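Long-range contacts in Dye type peroxidase A (Streptomyces lividans 1326, PDB 6GZW), which probably uses its heme iron to reduce hydrogen peroxide and oxidise dyes or other substrates, as dye-decolourising peroxidases do: residues 32-38 and 152-158; 87-92 and 124-128; 225-231 and 314-320. All blocks are in the same frame, centred on the assembly; numbering follows the deposited sequence.

All three contacts join antiparallel strands of one continuous sheet. Interactions 1 and 2 lie in its N-terminal half; their strands 29-37 and 126-132 are neighbours in the sheet, and they touch where Asp125 meets the backbone of 32-38, centres 9 Å apart. Interaction 3 belongs to the C-terminal half, its centre about 25 Å from that of interaction 1 and about 26 Å from that of interaction 2. Interaction 2 is buried and mixes aromatic packing with a carboxylate held from several sides. Interaction 1, at the outermost strand of this chain's sheet, is partly buried and carries a salt bridge. Interaction 3 is buried too, apolar toward the heme and charged or hydrated farther away. Interactions 1 and 3 reach the second subunit.

Interaction 1: residues 32-38 and 152-158; sequences LVAFDLA and AARVRWQ
Ala34 O receives two N-H groups from adjacent residues of 152-158: Arg156 N at 2.8 Å and, in a weak bond, Trp157 N at 3.4 Å. This is a classic beta bulge, in which Arg156 is the extra residue and the register slips by one between Ala34 and Phe35. Trp157 reaches back over Ala34: with CG between its backbone N and carbonyl carbon (chi1 59°), the indole lays one face on the methyl. The resulting CH-pi contact puts Ala34 CB 3.4 Å from the centroid of the five-membered ring, while Trp157 NE1 donates to Asn123 O. From the bulge, Arg156 runs an extended chain past Asp36. Its NH1 meets the syn lone pair of Asp36 OD2 at 2.8 Å, the oxygen lying at the guanidinium edge although the two planes are turned 55° apart. NE and NH2 of Arg156 bond to Ser122 O and Lys119 O, fixing the group's rotation. Water 1 links Asp36 OD2 to Arg154 NH1, and Arg154 NH2 reaches Ala312 of the second subunit. Away from this polar side, Phe35 CE2 packs 3.7 Å from Val155 CG2, and Gln158 CG lies 3.8 Å from Val33 CB. Within this chain the pair is the 4-1 edge of the antiparallel 4-1-3-2 sheet of the ferredoxin-like N-terminal half of a Dyp-type peroxidase.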
loop_
_atom_site.group_PDB
_atom_site.type_symbol
_atom_site.label_atom_id
_atom_site.label_comp_id
_atom_site.label_asym_id
_atom_site.label_seq_id
_atom_site.Cartn_x
_atom_site.Cartn_y
_atom_site.Cartn_z
ATOM N N LEU A 32 1.203 10.594 3.184
ATOM C CA LEU A 32 1.500 11.837 3.898
ATOM C C LEU A 32 2.815 12.358 3.348
ATOM O O LEU A 32 3.738 11.578 3.156
ATOM C CB LEU A 32 1.655 11.609 5.386
ATOM C CG LEU A 32 0.540 10.865 6.134
ATOM C CD1 LEU A 32 0.769 10.851 7.640
ATOM C CD2 LEU A 32 -0.834 11.435 5.807
ATOM N N VAL A 33 2.916 13.662 3.084
ATOM C CA VAL A 33 4.151 14.212 2.547
ATOM C C VAL A 33 4.384 15.587 3.166
ATOM O O VAL A 33 3.423 16.303 3.421
ATOM C CB VAL A 33 4.101 14.224 1.003
ATOM C CG1 VAL A 33 2.860 14.907 0.480
ATOM C CG2 VAL A 33 5.372 14.780 0.387
ATOM N N ALA A 34 5.637 15.881 3.511
ATOM C CA ALA A 34 6.051 17.194 3.942
ATOM C C ALA A 34 6.990 17.791 2.905
ATOM O O ALA A 34 7.808 17.075 2.321
ATOM C CB ALA A 34 6.714 17.114 5.311
ATOM N N PHE A 35 6.870 19.105 2.686
ATOM C CA PHE A 35 7.719 19.850 1.773
ATOM C C PHE A 35 8.439 20.965 2.533
ATOM O O PHE A 35 7.839 21.538 3.462
ATOM C CB PHE A 35 6.884 20.496 0.661
ATOM C CG PHE A 35 6.215 19.528 -0.261
ATOM C CD1 PHE A 35 4.961 19.024 0.047
ATOM C CD2 PHE A 35 6.783 19.161 -1.480
ATOM C CE1 PHE A 35 4.290 18.146 -0.787
ATOM C CE2 PHE A 35 6.107 18.267 -2.331
ATOM C CZ PHE A 35 4.862 17.755 -1.974
ATOM N N ASP A 36 9.678 21.254 2.154
ATOM C CA ASP A 36 10.367 22.476 2.583
ATOM C C ASP A 36 10.497 23.456 1.447
ATOM O O ASP A 36 10.840 23.093 0.317
ATOM C CB ASP A 36 11.755 22.180 3.141
ATOM C CG ASP A 36 11.702 21.504 4.500
ATOM O OD1 ASP A 36 10.753 21.752 5.259
ATOM O OD2 ASP A 36 12.650 20.759 4.822
ATOM N N LEU A 37 10.224 24.714 1.730
ATOM C CA LEU A 37 10.404 25.749 0.712
ATOM C C LEU A 37 11.857 25.831 0.252
ATOM O O LEU A 37 12.786 25.709 1.048
ATOM C CB LEU A 37 9.932 27.104 1.261
ATOM C CG LEU A 37 8.424 27.242 1.463
ATOM C CD1 LEU A 37 8.153 28.495 2.267
ATOM C CD2 LEU A 37 7.680 27.315 0.167
ATOM N N ALA A 38 12.020 25.987 -1.054
ATOM C CA ALA A 38 13.319 26.123 -1.657
ATOM C C ALA A 38 13.878 27.527 -1.405
ATOM O O ALA A 38 13.139 28.469 -1.120
ATOM C CB ALA A 38 13.205 25.873 -3.156
ATOM N N ALA A 152 9.557 25.585 -6.270
ATOM C CA ALA A 152 9.171 26.269 -5.031
ATOM C C ALA A 152 9.453 25.473 -3.760
ATOM O O ALA A 152 9.642 26.070 -2.712
ATOM C CB ALA A 152 7.705 26.663 -5.074
ATOM N N ALA A 153 9.447 24.145 -3.837
ATOM C CA ALA A 153 9.622 23.330 -2.638
ATOM C C ALA A 153 10.176 21.962 -2.992
ATOM O O ALA A 153 10.094 21.558 -4.158
ATOM C CB ALA A 153 8.303 23.194 -1.903
ATOM N N ARG A 154 10.822 21.328 -2.013
ATOM C CA ARG A 154 11.378 19.974 -2.160
ATOM C C ARG A 154 10.628 19.073 -1.186
ATOM O O ARG A 154 10.156 19.546 -0.134
ATOM C CB ARG A 154 12.907 19.908 -1.876
ATOM C CG ARG A 154 13.343 20.211 -0.442
ATOM C CD ARG A 154 14.833 20.064 -0.191
ATOM N NE ARG A 154 15.242 18.678 -0.446
ATOM C CZ ARG A 154 15.246 17.667 0.433
ATOM N NH1 ARG A 154 14.903 17.821 1.709
ATOM N NH2 ARG A 154 15.594 16.452 0.011
ATOM N N VAL A 155 10.516 17.790 -1.532
ATOM C CA VAL A 155 10.001 16.776 -0.614
ATOM C C VAL A 155 10.992 16.610 0.516
ATOM O O VAL A 155 12.168 16.256 0.306
ATOM C CB VAL A 155 9.775 15.433 -1.331
ATOM C CG1 VAL A 155 9.384 14.325 -0.355
ATOM C CG2 VAL A 155 8.720 15.596 -2.403
ATOM N N ARG A 156 10.515 16.882 1.724
ATOM C CA ARG A 156 11.293 16.661 2.934
ATOM C C ARG A 156 11.169 15.202 3.394
ATOM O O ARG A 156 12.153 14.553 3.712
ATOM C CB ARG A 156 10.808 17.616 4.041
ATOM C CG ARG A 156 11.583 17.493 5.337
ATOM C CD ARG A 156 11.008 18.375 6.439
ATOM N NE ARG A 156 11.768 18.132 7.657
ATOM C CZ ARG A 156 12.967 18.625 7.929
ATOM N NH1 ARG A 156 13.540 19.503 7.106
ATOM N NH2 ARG A 156 13.586 18.253 9.038
ATOM N N TRP A 157 9.941 14.720 3.448
ATOM C CA TRP A 157 9.661 13.325 3.827
ATOM C C TRP A 157 8.325 12.878 3.268
ATOM O O TRP A 157 7.473 13.689 2.920
ATOM C CB TRP A 157 9.740 13.072 5.344
ATOM C CG TRP A 157 8.845 13.863 6.237
ATOM C CD1 TRP A 157 9.191 14.943 6.959
ATOM C CD2 TRP A 157 7.462 13.595 6.551
ATOM N NE1 TRP A 157 8.118 15.391 7.704
ATOM C CE2 TRP A 157 7.044 14.573 7.475
ATOM C CE3 TRP A 157 6.543 12.632 6.146
ATOM C CZ2 TRP A 157 5.746 14.621 7.974
ATOM C CZ3 TRP A 157 5.259 12.674 6.638
ATOM C CH2 TRP A 157 4.868 13.676 7.547
ATOM N N GLN A 158 8.167 11.575 3.126
ATOM C CA GLN A 158 6.922 11.038 2.579
ATOM C C GLN A 158 6.721 9.634 3.091
ATOM O O GLN A 158 7.698 8.826 3.131
ATOM C CB GLN A 158 6.930 11.085 1.049
ATOM C CG GLN A 158 5.566 10.800 0.397
ATOM C CD GLN A 158 5.366 9.340 0.076
ATOM O OE1 GLN A 158 6.153 8.773 -0.650
ATOM N NE2 GLN A 158 4.282 8.751 0.558
HETATM O O HOH W 1 14.676 20.190 3.345
#

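Interaction 2: residues 87-92 and 124-128; sequences GFGHSF and GDLWV
Ser91 turns OG between its backbone N and carbonyl carbon (chi1 57°), and Asp125 sets its carboxylate anti to its own carbonyl carbon (chi1 -65°), which brings Ser91 OG to 2.7 Å from Asp125 OD1. The hydroxyl donates to the anti side of that oxygen, somewhat out of the carboxylate plane. Water 2 completes the small network, giving a proton to Ser91 OG and taking one from Gly124 N. Asp125 OD1 also forms a salt bridge with Arg95, OD2 accepts from Leu37 N, and Asp125 N donates to Asp36 OD1. Strand 87-89 runs antiparallel to 126-128: Gly87 and Trp127 exchange two backbone bonds, and Gly89 N bonds to Asp125 O at 2.9 Å. Gly89 comes so close that a CB there would run into Gly124 O. On the apolar side Leu126 lies alongside Phe88, its CD2 3.5 Å from Phe88 CD2, and the same methyl lies 3.8 Å from Phe92 CE1. Phe88 CD2 in turn sits over the centre of one face of the Phe92 ring. With an alanine at Asp125, Ser91 OG and Leu37 N would probably lose their acceptor and Arg95 the carboxylate facing it. Three donors on a buried carboxylate, one an arginine, suggest that Asp125 is likely to stay ionised; its bonds to Ser91 and Leu37 join the start of helix 90-95 to strand 29-37.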
loop_
_atom_site.group_PDB
_atom_site.type_symbol
_atom_site.label_atom_id
_atom_site.label_comp_id
_atom_site.label_asym_id
_atom_site.label_seq_id
_atom_site.Cartn_x
_atom_site.Cartn_y
_atom_site.Cartn_z
ATOM N N GLY A 87 -1.510 21.687 5.296
ATOM C CA GLY A 87 -1.132 22.381 6.534
ATOM C C GLY A 87 0.202 23.098 6.453
ATOM O O GLY A 87 0.991 22.865 5.531
ATOM N N PHE A 88 0.435 23.975 7.433
ATOM C CA PHE A 88 1.646 24.769 7.568
ATOM C C PHE A 88 2.334 24.461 8.898
ATOM O O PHE A 88 1.665 24.433 9.953
ATOM C CB PHE A 88 1.315 26.278 7.523
ATOM C CG PHE A 88 0.574 26.694 6.303
ATOM C CD1 PHE A 88 -0.801 26.517 6.213
ATOM C CD2 PHE A 88 1.250 27.209 5.209
ATOM C CE1 PHE A 88 -1.499 26.860 5.069
ATOM C CE2 PHE A 88 0.565 27.553 4.068
ATOM C CZ PHE A 88 -0.806 27.384 3.987
ATOM N N GLY A 89 3.646 24.266 8.876
ATOM C CA GLY A 89 4.420 23.965 10.075
ATOM C C GLY A 89 4.954 25.256 10.682
ATOM O O GLY A 89 4.933 26.312 10.028
ATOM N N HIS A 90 5.455 25.132 11.908
ATOM C CA HIS A 90 6.108 26.228 12.627
ATOM C C HIS A 90 7.167 26.927 11.776
ATOM O O HIS A 90 7.180 28.173 11.701
ATOM C CB HIS A 90 6.705 25.689 13.931
ATOM C CG HIS A 90 7.323 26.726 14.811
ATOM N ND1 HIS A 90 8.614 27.174 14.639
ATOM C CD2 HIS A 90 6.854 27.338 15.925
ATOM C CE1 HIS A 90 8.899 28.052 15.587
ATOM N NE2 HIS A 90 7.850 28.164 16.384
ATOM N N SER A 91 8.006 26.142 11.089
ATOM C CA SER A 91 9.117 26.680 10.306
ATOM C C SER A 91 8.677 27.537 9.125
ATOM O O SER A 91 9.403 28.421 8.706
ATOM C CB SER A 91 10.025 25.543 9.831
ATOM O OG SER A 91 9.279 24.603 9.087
ATOM N N PHE A 92 7.483 27.295 8.589
ATOM C CA PHE A 92 6.998 28.042 7.427
ATOM C C PHE A 92 7.043 29.573 7.587
ATOM O O PHE A 92 7.368 30.306 6.632
ATOM C CB PHE A 92 5.561 27.621 7.142
ATOM C CG PHE A 92 4.940 28.296 5.949
ATOM C CD1 PHE A 92 5.121 27.786 4.662
ATOM C CD2 PHE A 92 4.142 29.440 6.099
ATOM C CE1 PHE A 92 4.529 28.403 3.554
ATOM C CE2 PHE A 92 3.572 30.056 4.997
ATOM C CZ PHE A 92 3.766 29.543 3.723
ATOM N N GLY A 124 8.645 20.126 8.994
ATOM C CA GLY A 124 8.543 20.585 7.607
ATOM C C GLY A 124 7.785 21.876 7.511
ATOM O O GLY A 124 6.958 22.184 8.363
ATOM N N ASP A 125 8.060 22.637 6.446
ATOM C CA ASP A 125 7.304 23.875 6.217
ATOM C C ASP A 125 5.845 23.629 5.882
ATOM O O ASP A 125 4.964 24.391 6.351
ATOM C CB ASP A 125 7.927 24.705 5.085
ATOM C CG ASP A 125 9.350 25.230 5.401
ATOM O OD1 ASP A 125 9.700 25.451 6.603
ATOM O OD2 ASP A 125 10.125 25.402 4.407
ATOM N N LEU A 126 5.577 22.595 5.066
ATOM C CA LEU A 126 4.251 22.338 4.516
ATOM C C LEU A 126 3.921 20.862 4.621
ATOM O O LEU A 126 4.809 20.026 4.422
ATOM C CB LEU A 126 4.186 22.737 3.046
ATOM C CG LEU A 126 4.302 24.233 2.753
ATOM C CD1 LEU A 126 4.617 24.445 1.289
ATOM C CD2 LEU A 126 3.026 24.967 3.166
ATOM N N TRP A 127 2.662 20.548 4.877
ATOM C CA TRP A 127 2.220 19.144 4.943
ATOM C C TRP A 127 1.036 18.938 4.031
ATOM O O TRP A 127 0.163 19.787 3.943
ATOM C CB TRP A 127 1.837 18.847 6.383
ATOM C CG TRP A 127 1.297 17.480 6.693
ATOM C CD1 TRP A 127 2.000 16.292 6.795
ATOM C CD2 TRP A 127 -0.068 17.167 6.982
ATOM N NE1 TRP A 127 1.143 15.287 7.154
ATOM C CE2 TRP A 127 -0.128 15.787 7.278
ATOM C CE3 TRP A 127 -1.249 17.930 7.057
ATOM C CZ2 TRP A 127 -1.334 15.143 7.630
ATOM C CZ3 TRP A 127 -2.459 17.286 7.387
ATOM C CH2 TRP A 127 -2.488 15.914 7.692
ATOM N N VAL A 128 1.014 17.803 3.315
ATOM C CA VAL A 128 -0.159 17.409 2.558
ATOM C C VAL A 128 -0.540 15.990 2.925
ATOM O O VAL A 128 0.342 15.109 3.003
ATOM C CB VAL A 128 0.090 17.473 1.026
ATOM C CG1 VAL A 128 -1.221 17.237 0.286
ATOM C CG2 VAL A 128 0.708 18.807 0.653
HETATM O O HOH W 2 10.392 22.261 9.911
#

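Interaction 3: residues 225-231 and 314-320; sequences RIRMLLD and GVPDAGL. With HEM (protoporphyrin IX containing Fe), chain C.
The Arg225 guanidinium takes Asp317 at its edge: Asp317 OD2 lies close to the guanidinium plane, 3.2 Å from Arg225 NH2. The carboxylate is not met in its own plane; NH2 comes from above it, and the two planes stand 64° apart. Water 3 bridges Arg225 NE and Asp317 OD1, while Arg225 NH2 has a second salt bridge to Asp308 and the group makes a cation-pi contact with Tyr306. The Arg227 guanidinium has water 4 in plane at its edge, 2.9 Å from Arg227 NH1; its NE pairs with Glu353. Water 4 gives its protons to Met228 O and Pro316 O, stitching the segments together where they splay apart. Strands 219-228 and 316-326 are the first and third of the C-terminal ferredoxin-like half, bonded through Ile226 with Leu320 and through Met228 N to Ala318 O. Gly319 sits so tightly against Ile226 O and Arg227 CA that a CB would clash. Three side chains of this pair line the heme pocket at the periphery of the porphyrin. Ile226 CG2 lies 3.7 Å from vinyl carbon CBB of the heme, and Leu320 CD2 lies 3.9 Å from the same CBB. Met228, extended beyond CG, brings CE to 3.7 Å from methyl CMB of the heme. The iron itself binds water 6 at 2.0 Å. At the far end Leu230 CD1 lies 4.3 Å from both Pro316 CG and Ala318 CB, and water 5 donates to Asp231 OD1 and Gly314 O; Asp231 OD1 also forms a salt bridge with Arg143 of the second subunit.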
loop_
_atom_site.group_PDB
_atom_site.type_symbol
_atom_site.label_atom_id
_atom_site.label_comp_id
_atom_site.label_asym_id
_atom_site.label_seq_id
_atom_site.Cartn_x
_atom_site.Cartn_y
_atom_site.Cartn_z
ATOM N N ARG A 225 4.613 8.979 13.597
ATOM C CA ARG A 225 4.941 7.702 13.001
ATOM C C ARG A 225 5.288 6.815 14.200
ATOM O O ARG A 225 6.373 6.937 14.750
ATOM C CB ARG A 225 6.127 7.803 12.031
ATOM C CG ARG A 225 6.466 6.481 11.334
ATOM C CD ARG A 225 7.799 6.576 10.613
ATOM N NE ARG A 225 8.162 5.333 9.929
ATOM C CZ ARG A 225 7.644 4.931 8.763
ATOM N NH1 ARG A 225 6.707 5.646 8.154
ATOM N NH2 ARG A 225 8.044 3.795 8.211
ATOM N N ILE A 226 4.373 5.904 14.558
ATOM C CA ILE A 226 4.560 5.091 15.747
ATOM C C ILE A 226 4.785 3.654 15.309
ATOM O O ILE A 226 3.869 2.996 14.818
ATOM C CB ILE A 226 3.347 5.177 16.690
ATOM C CG1 ILE A 226 2.985 6.634 16.973
ATOM C CG2 ILE A 226 3.651 4.444 17.984
ATOM C CD1 ILE A 226 1.759 6.786 17.845
ATOM N N ARG A 227 6.018 3.166 15.484
ATOM C CA ARG A 227 6.324 1.807 15.154
ATOM C C ARG A 227 5.729 0.909 16.197
ATOM O O ARG A 227 5.750 1.222 17.385
ATOM C CB ARG A 227 7.837 1.577 15.079
ATOM C CG ARG A 227 8.215 0.141 14.720
ATOM C CD ARG A 227 9.604 0.052 14.124
ATOM N NE ARG A 227 10.662 0.359 15.093
ATOM C CZ ARG A 227 11.228 -0.526 15.901
ATOM N NH1 ARG A 227 10.831 -1.790 15.940
ATOM N NH2 ARG A 227 12.215 -0.130 16.695
ATOM N N MET A 228 5.121 -0.168 15.762
ATOM C CA MET A 228 4.651 -1.168 16.697
ATOM C C MET A 228 5.725 -2.220 16.889
ATOM O O MET A 228 6.213 -2.773 15.945
ATOM C CB MET A 228 3.358 -1.805 16.221
ATOM C CG MET A 228 2.166 -0.863 16.251
ATOM S SD MET A 228 0.806 -1.502 15.262
ATOM C CE MET A 228 -0.512 -0.528 15.962
ATOM N N LEU A 229 6.055 -2.534 18.138
ATOM C CA LEU A 229 7.057 -3.549 18.446
ATOM C C LEU A 229 6.349 -4.896 18.405
ATOM O O LEU A 229 6.178 -5.577 19.414
ATOM C CB LEU A 229 7.710 -3.284 19.828
ATOM C CG LEU A 229 8.412 -1.920 19.941
ATOM C CD1 LEU A 229 9.154 -1.806 21.262
ATOM C CD2 LEU A 229 9.363 -1.635 18.802
ATOM N N LEU A 230 6.041 -5.313 17.179
ATOM C CA LEU A 230 5.228 -6.498 16.955
ATOM C C LEU A 230 5.906 -7.787 17.428
ATOM O O LEU A 230 5.234 -8.728 17.881
ATOM C CB LEU A 230 4.864 -6.603 15.467
ATOM C CG LEU A 230 3.963 -5.501 14.907
ATOM C CD1 LEU A 230 3.755 -5.734 13.431
ATOM C CD2 LEU A 230 2.610 -5.432 15.630
ATOM N N ASP A 231 7.245 -7.823 17.349
ATOM C CA ASP A 231 8.001 -9.010 17.807
ATOM C C ASP A 231 7.745 -9.242 19.297
ATOM O O ASP A 231 7.599 -10.379 19.724
ATOM C CB ASP A 231 9.511 -8.881 17.532
ATOM C CG ASP A 231 9.873 -9.028 16.060
ATOM O OD1 ASP A 231 9.035 -9.502 15.272
ATOM O OD2 ASP A 231 11.014 -8.663 15.688
ATOM N N GLY A 314 15.449 -8.618 10.423
ATOM C CA GLY A 314 14.098 -9.223 10.471
ATOM C C GLY A 314 13.026 -8.473 11.245
ATOM O O GLY A 314 11.955 -9.019 11.485
ATOM N N VAL A 315 13.280 -7.216 11.607
ATOM C CA VAL A 315 12.336 -6.446 12.417
ATOM C C VAL A 315 11.428 -5.695 11.458
ATOM O O VAL A 315 11.924 -4.992 10.561
ATOM C CB VAL A 315 13.054 -5.442 13.352
ATOM C CG1 VAL A 315 12.040 -4.685 14.194
ATOM C CG2 VAL A 315 14.019 -6.190 14.264
ATOM N N PRO A 316 10.107 -5.807 11.637
ATOM C CA PRO A 316 9.248 -5.090 10.673
ATOM C C PRO A 316 9.180 -3.605 10.943
ATOM O O PRO A 316 8.951 -3.173 12.080
ATOM C CB PRO A 316 7.879 -5.748 10.864
ATOM C CG PRO A 316 7.886 -6.236 12.276
ATOM C CD PRO A 316 9.308 -6.640 12.561
ATOM N N ASP A 317 9.351 -2.815 9.893
ATOM C CA ASP A 317 9.126 -1.368 9.986
ATOM C C ASP A 317 7.652 -1.103 9.737
ATOM O O ASP A 317 7.242 -0.672 8.658
ATOM C CB ASP A 317 10.015 -0.605 9.006
ATOM C CG ASP A 317 9.951 0.890 9.231
ATOM O OD1 ASP A 317 9.483 1.305 10.304
ATOM O OD2 ASP A 317 10.353 1.639 8.356
ATOM N N ALA A 318 6.852 -1.372 10.776
ATOM C CA ALA A 318 5.393 -1.419 10.652
ATOM C C ALA A 318 4.778 -0.785 11.869
ATOM O O ALA A 318 5.340 -0.841 12.961
ATOM C CB ALA A 318 4.908 -2.832 10.512
ATOM N N GLY A 319 3.598 -0.210 11.693
ATOM C CA GLY A 319 2.980 0.474 12.806
ATOM C C GLY A 319 1.774 1.294 12.404
ATOM O O GLY A 319 0.971 0.893 11.555
ATOM N N LEU A 320 1.654 2.455 13.042
ATOM C CA LEU A 320 0.512 3.357 12.826
ATOM C C LEU A 320 0.994 4.742 12.504
ATOM O O LEU A 320 1.861 5.278 13.219
ATOM C CB LEU A 320 -0.307 3.414 14.118
ATOM C CG LEU A 320 -1.704 4.058 14.019
ATOM C CD1 LEU A 320 -2.668 3.180 13.272
ATOM C CD2 LEU A 320 -2.209 4.330 15.438
HETATM C CHA HEM C . -8.184 4.755 22.128
HETATM C CHB HEM C . -4.703 1.968 20.244
HETATM C CHC HEM C . -1.703 5.787 20.308
HETATM C CHD HEM C . -5.176 8.543 22.176
HETATM C C1A HEM C . -7.508 3.676 21.619
HETATM C C2A HEM C . -8.048 2.361 21.514
HETATM C C3A HEM C . -7.062 1.591 20.989
HETATM C C4A HEM C . -5.914 2.422 20.775
HETATM C CMA HEM C . -7.121 0.123 20.641
HETATM C CAA HEM C . -9.440 1.896 21.921
HETATM C CBA HEM C . -10.532 1.967 20.864
HETATM C CGA HEM C . -10.883 3.379 20.533
HETATM O O1A HEM C . -11.686 4.058 21.227
HETATM O O2A HEM C . -10.343 3.934 19.532
HETATM C C1B HEM C . -3.574 2.790 20.074
HETATM C C2B HEM C . -2.353 2.360 19.478
HETATM C C3B HEM C . -1.483 3.405 19.485
HETATM C C4B HEM C . -2.235 4.536 20.109
HETATM C CMB HEM C . -2.066 0.975 18.981
HETATM C CAB HEM C . -0.125 3.513 18.911
HETATM C CBB HEM C . 0.316 2.783 17.901
HETATM C C1C HEM C . -2.356 6.864 20.864
HETATM C C2C HEM C . -1.779 8.146 21.058
HETATM C C3C HEM C . -2.773 8.933 21.612
HETATM C C4C HEM C . -3.959 8.119 21.711
HETATM C CMC HEM C . -0.373 8.574 20.769
HETATM C CAC HEM C . -2.725 10.338 22.083
HETATM C CBC HEM C . -1.644 11.036 22.463
HETATM C C1D HEM C . -6.285 7.689 22.235
HETATM C C2D HEM C . -7.589 8.217 22.679
HETATM C C3D HEM C . -8.435 7.169 22.673
HETATM C C4D HEM C . -7.619 6.007 22.216
HETATM C CMD HEM C . -7.927 9.661 23.035
HETATM C CAD HEM C . -9.904 7.212 23.063
HETATM C CBD HEM C . -10.106 7.093 24.577
HETATM C CGD HEM C . -11.558 7.211 24.924
HETATM O O1D HEM C . -12.270 6.177 25.061
HETATM O O2D HEM C . -12.057 8.348 25.049
HETATM N NA HEM C . -6.169 3.685 21.257
HETATM N NB HEM C . -3.441 4.067 20.450
HETATM N NC HEM C . -3.635 6.841 21.311
HETATM N ND HEM C . -6.316 6.357 22.058
HETATM FE FE HEM C . -4.923 5.241 21.311
HETATM O O HOH W 3 9.024 3.186 11.807
HETATM O O HOH W 4 8.694 -3.405 14.778
HETATM O O HOH W 5 10.043 -10.266 12.976
HETATM O O HOH W 6 -5.434 5.766 19.468
#